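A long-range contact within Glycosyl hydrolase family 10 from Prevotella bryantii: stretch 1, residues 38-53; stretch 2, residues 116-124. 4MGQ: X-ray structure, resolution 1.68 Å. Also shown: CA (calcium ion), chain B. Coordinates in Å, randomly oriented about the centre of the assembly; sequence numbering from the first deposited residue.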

# COMPACT_ATOMS: atom_id res chain seq x y z
N ASN A 38 -6.16 4.57 -5.26
CA ASN A 38 -6.22 4.97 -6.67
C ASN A 38 -5.05 5.88 -7.04
O ASN A 38 -4.89 6.93 -6.43
CB ASN A 38 -7.53 5.69 -6.97
CG ASN A 38 -8.72 4.75 -7.11
OD1 ASN A 38 -8.74 3.66 -6.55
ND2 ASN A 38 -9.72 5.17 -7.87
N PRO A 39 -4.25 5.48 -8.04
CA PRO A 39 -3.19 6.36 -8.56
C PRO A 39 -3.77 7.69 -8.99
O PRO A 39 -4.89 7.72 -9.51
CB PRO A 39 -2.63 5.58 -9.75
CG PRO A 39 -2.91 4.14 -9.40
CD PRO A 39 -4.24 4.17 -8.71
N THR A 40 -3.04 8.77 -8.75
CA THR A 40 -3.56 10.12 -9.03
C THR A 40 -3.61 10.43 -10.53
O THR A 40 -4.28 11.39 -10.94
CB THR A 40 -2.73 11.18 -8.30
OG1 THR A 40 -1.34 11.02 -8.62
CG2 THR A 40 -2.91 11.05 -6.80
N THR A 41 -2.89 9.65 -11.32
CA THR A 41 -3.04 9.61 -12.77
C THR A 41 -3.33 8.16 -13.16
O THR A 41 -2.68 7.26 -12.66
CB THR A 41 -1.77 10.10 -13.50
OG1 THR A 41 -1.58 11.49 -13.21
CG2 THR A 41 -1.89 9.92 -15.01
N GLU A 42 -4.31 7.95 -14.03
CA GLU A 42 -4.62 6.62 -14.53
C GLU A 42 -3.40 5.96 -15.18
O GLU A 42 -2.65 6.61 -15.91
CB GLU A 42 -5.78 6.70 -15.52
CG GLU A 42 -6.20 5.38 -16.12
CD GLU A 42 -7.46 5.53 -16.95
OE1 GLU A 42 -7.36 6.00 -18.11
OE2 GLU A 42 -8.55 5.21 -16.44
N LEU A 43 -3.18 4.67 -14.89
CA LEU A 43 -2.06 3.97 -15.49
C LEU A 43 -2.34 3.73 -16.98
O LEU A 43 -3.47 3.44 -17.37
CB LEU A 43 -1.80 2.64 -14.77
CG LEU A 43 -1.78 2.71 -13.24
CD1 LEU A 43 -1.29 1.40 -12.65
CD2 LEU A 43 -0.93 3.89 -12.72
N GLN A 44 -1.30 3.87 -17.80
CA GLN A 44 -1.43 3.78 -19.25
C GLN A 44 -0.86 2.49 -19.80
O GLN A 44 0.24 2.06 -19.44
CB GLN A 44 -0.73 4.96 -19.92
CG GLN A 44 -1.22 6.32 -19.44
CD GLN A 44 -0.33 7.45 -19.92
OE1 GLN A 44 0.24 8.19 -19.12
NE2 GLN A 44 -0.22 7.58 -21.24
N SER A 45 -1.61 1.88 -20.72
CA SER A 45 -1.19 0.65 -21.36
C SER A 45 0.20 0.81 -22.00
O SER A 45 0.47 1.81 -22.68
CB SER A 45 -2.22 0.23 -22.41
OG SER A 45 -1.89 -1.04 -22.94
N GLY A 46 1.07 -0.16 -21.75
CA GLY A 46 2.41 -0.14 -22.31
C GLY A 46 3.47 0.53 -21.45
O GLY A 46 4.66 0.43 -21.75
N LYS A 47 3.06 1.21 -20.39
CA LYS A 47 4.00 1.87 -19.50
C LYS A 47 4.28 1.00 -18.28
O LYS A 47 3.39 0.30 -17.80
CB LYS A 47 3.47 3.24 -19.04
CG LYS A 47 3.49 4.33 -20.12
CD LYS A 47 3.14 5.68 -19.52
CE LYS A 47 3.37 6.82 -20.52
NZ LYS A 47 3.14 8.14 -19.86
N THR A 48 5.52 1.03 -17.80
CA THR A 48 5.88 0.28 -16.61
C THR A 48 5.86 1.16 -15.37
O THR A 48 6.41 2.27 -15.36
CB THR A 48 7.25 -0.38 -16.76
OG1 THR A 48 7.15 -1.39 -17.77
CG2 THR A 48 7.68 -1.05 -15.46
N TYR A 49 5.23 0.65 -14.32
CA TYR A 49 5.06 1.37 -13.06
C TYR A 49 5.74 0.59 -11.95
O TYR A 49 5.77 -0.63 -11.99
CB TYR A 49 3.57 1.57 -12.75
CG TYR A 49 2.90 2.42 -13.79
CD1 TYR A 49 2.43 1.86 -14.97
CD2 TYR A 49 2.78 3.79 -13.61
CE1 TYR A 49 1.83 2.66 -15.95
CE2 TYR A 49 2.17 4.59 -14.57
CZ TYR A 49 1.72 4.01 -15.74
OH TYR A 49 1.14 4.80 -16.70
N THR A 50 6.29 1.30 -10.98
CA THR A 50 7.02 0.65 -9.90
C THR A 50 6.37 0.96 -8.56
O THR A 50 6.27 2.13 -8.17
CB THR A 50 8.50 1.07 -9.88
OG1 THR A 50 9.12 0.70 -11.11
CG2 THR A 50 9.25 0.41 -8.73
N LEU A 51 5.91 -0.08 -7.87
CA LEU A 51 5.36 0.09 -6.53
C LEU A 51 6.49 0.00 -5.52
O LEU A 51 7.21 -0.99 -5.49
CB LEU A 51 4.30 -0.99 -6.24
CG LEU A 51 3.66 -0.96 -4.85
CD1 LEU A 51 2.81 0.29 -4.63
CD2 LEU A 51 2.82 -2.22 -4.62
N LYS A 52 6.66 1.04 -4.70
CA LYS A 52 7.62 0.99 -3.60
C LYS A 52 6.90 1.16 -2.29
O LYS A 52 5.95 1.95 -2.21
CB LYS A 52 8.68 2.08 -3.74
CG LYS A 52 9.55 1.98 -4.96
CD LYS A 52 10.63 3.07 -4.88
CE LYS A 52 11.50 3.08 -6.11
NZ LYS A 52 12.51 4.18 -6.02
N LEU A 53 7.37 0.48 -1.25
CA LEU A 53 6.83 0.68 0.09
C LEU A 53 7.70 -0.06 1.09
O LEU A 53 8.62 -0.78 0.70
CB LEU A 53 5.38 0.19 0.16
CG LEU A 53 5.10 -1.30 -0.03
CD1 LEU A 53 4.28 -1.83 1.15
CD2 LEU A 53 4.42 -1.61 -1.35
CA CA B . 5.11 7.26 7.72
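Stretch 2 116-124: DDVQLLDPD

Stretch 2 lies beside stretch 1 as an antiparallel strand. Strand 118-121 runs against strand 48-53 at 164° between their N-to-C directions, and the axes approach to 4.6 Å. L121 pairs with T50, L120 with L51 and Q119 with K52. Four backbone hydrogen bonds hold this register: T50 N to L121 O, 3.0 Å; L121 N to T50 O, 2.9 Å; K52 N to Q119 O, 2.9 Å; Q119 N to K52 O, 2.7 Å. L51 and L120 form the non-hydrogen-bonded pair between them, with CA atoms 4.5 Å apart.

L51 and L120 share the buried face. Both adopt chi1 t and chi2 p. In L120 this brings CD1 to 4.1 Å from Y49 CB and CD2 to 3.7 Å from P39 CG. L120 CD2 also lies 3.9 Å from L43 CD2, so the loop before the strand helps cover this leucine. L51 CD1 reaches V118 CG1 at 4.1 Å.

T50, K52, Q119 and L121 occupy the other face. K52 is m and then extended throughout. Its chain passes L121, which is m, t, with K52 CE 3.5 Å from L121 CD1. Q119 is m, t, which puts NE2 3.5 Å from K52 CD. Water 3 accepts from both K52 NZ and Q119 NE2, bridging the two polar ends. T50 is m, with OG1 2.7 Å from water 2.

In Y49, chi1 m and chi2 84° set CE2 3.5 Å from D122 CB and let OH accept from Q44 N at 2.8 Å, tying the ring to the type II turn Q44-K47. K47 is m, then extended; this carries NZ to Q44 OE1, 3.0 Å away, and water 1 links NZ to D124 OD2.

The CA-to-CB bond of D116 points away from stretch 1; chi1 is t, and OD1 and OD2 each lie 2.5 Å from the calcium ion.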

# COMPACT_ATOMS: atom_id res chain seq x y z
N ASP A 116 4.06 1.50 4.96
CA ASP A 116 4.48 2.90 5.00
C ASP A 116 5.28 3.24 3.76
O ASP A 116 5.74 2.35 3.03
CB ASP A 116 5.30 3.17 6.27
CG ASP A 116 5.38 4.66 6.63
OD1 ASP A 116 4.57 5.47 6.11
OD2 ASP A 116 6.23 5.00 7.48
N ASP A 117 5.44 4.54 3.51
CA ASP A 117 6.29 5.04 2.44
C ASP A 117 5.89 4.45 1.09
O ASP A 117 6.72 4.03 0.29
CB ASP A 117 7.74 4.75 2.78
CG ASP A 117 8.14 5.37 4.11
OD1 ASP A 117 7.88 6.57 4.28
OD2 ASP A 117 8.69 4.65 4.98
N VAL A 118 4.58 4.43 0.84
CA VAL A 118 4.04 3.86 -0.38
C VAL A 118 4.15 4.85 -1.53
O VAL A 118 3.64 5.98 -1.44
CB VAL A 118 2.57 3.46 -0.20
CG1 VAL A 118 2.06 2.73 -1.46
CG2 VAL A 118 2.39 2.60 1.05
N GLN A 119 4.83 4.43 -2.58
CA GLN A 119 4.97 5.21 -3.81
C GLN A 119 4.57 4.36 -5.00
O GLN A 119 4.72 3.14 -4.97
CB GLN A 119 6.40 5.70 -4.00
CG GLN A 119 6.97 6.48 -2.84
CD GLN A 119 8.40 6.93 -3.09
OE1 GLN A 119 8.79 8.03 -2.71
NE2 GLN A 119 9.19 6.07 -3.69
N LEU A 120 4.11 5.01 -6.07
CA LEU A 120 3.89 4.31 -7.32
C LEU A 120 4.43 5.20 -8.42
O LEU A 120 3.84 6.23 -8.72
CB LEU A 120 2.42 4.00 -7.56
CG LEU A 120 2.12 3.21 -8.84
CD1 LEU A 120 2.64 1.76 -8.76
CD2 LEU A 120 0.62 3.24 -9.16
N LEU A 121 5.58 4.81 -8.97
CA LEU A 121 6.31 5.68 -9.90
C LEU A 121 6.05 5.32 -11.35
O LEU A 121 6.18 4.16 -11.75
CB LEU A 121 7.79 5.62 -9.58
CG LEU A 121 7.80 5.74 -8.06
CD1 LEU A 121 8.95 5.04 -7.40
CD2 LEU A 121 7.63 7.17 -7.58
N ASP A 122 5.71 6.32 -12.16
CA ASP A 122 5.52 6.07 -13.58
C ASP A 122 6.92 6.00 -14.23
O ASP A 122 7.92 6.15 -13.53
CB ASP A 122 4.57 7.13 -14.19
CG ASP A 122 5.20 8.51 -14.39
OD1 ASP A 122 6.41 8.71 -14.17
OD2 ASP A 122 4.43 9.41 -14.79
N PRO A 123 7.00 5.72 -15.55
CA PRO A 123 8.34 5.56 -16.13
C PRO A 123 9.25 6.79 -16.00
O PRO A 123 10.47 6.64 -16.03
CB PRO A 123 8.05 5.28 -17.61
CG PRO A 123 6.70 4.70 -17.63
CD PRO A 123 5.95 5.36 -16.52
N ASP A 124 8.67 7.98 -15.87
CA ASP A 124 9.47 9.20 -15.77
C ASP A 124 9.89 9.46 -14.32
O ASP A 124 10.77 10.29 -14.06
CB ASP A 124 8.71 10.40 -16.32
CG ASP A 124 8.36 10.24 -17.79
OD1 ASP A 124 9.23 9.79 -18.55
OD2 ASP A 124 7.22 10.56 -18.16
O HOH W 1 5.46 8.38 -18.05
O HOH W 2 8.57 2.28 -13.28
O HOH W 3 11.21 6.73 -5.38
O HOH W 4 6.50 8.22 5.98
O HOH W 5 7.28 7.43 8.82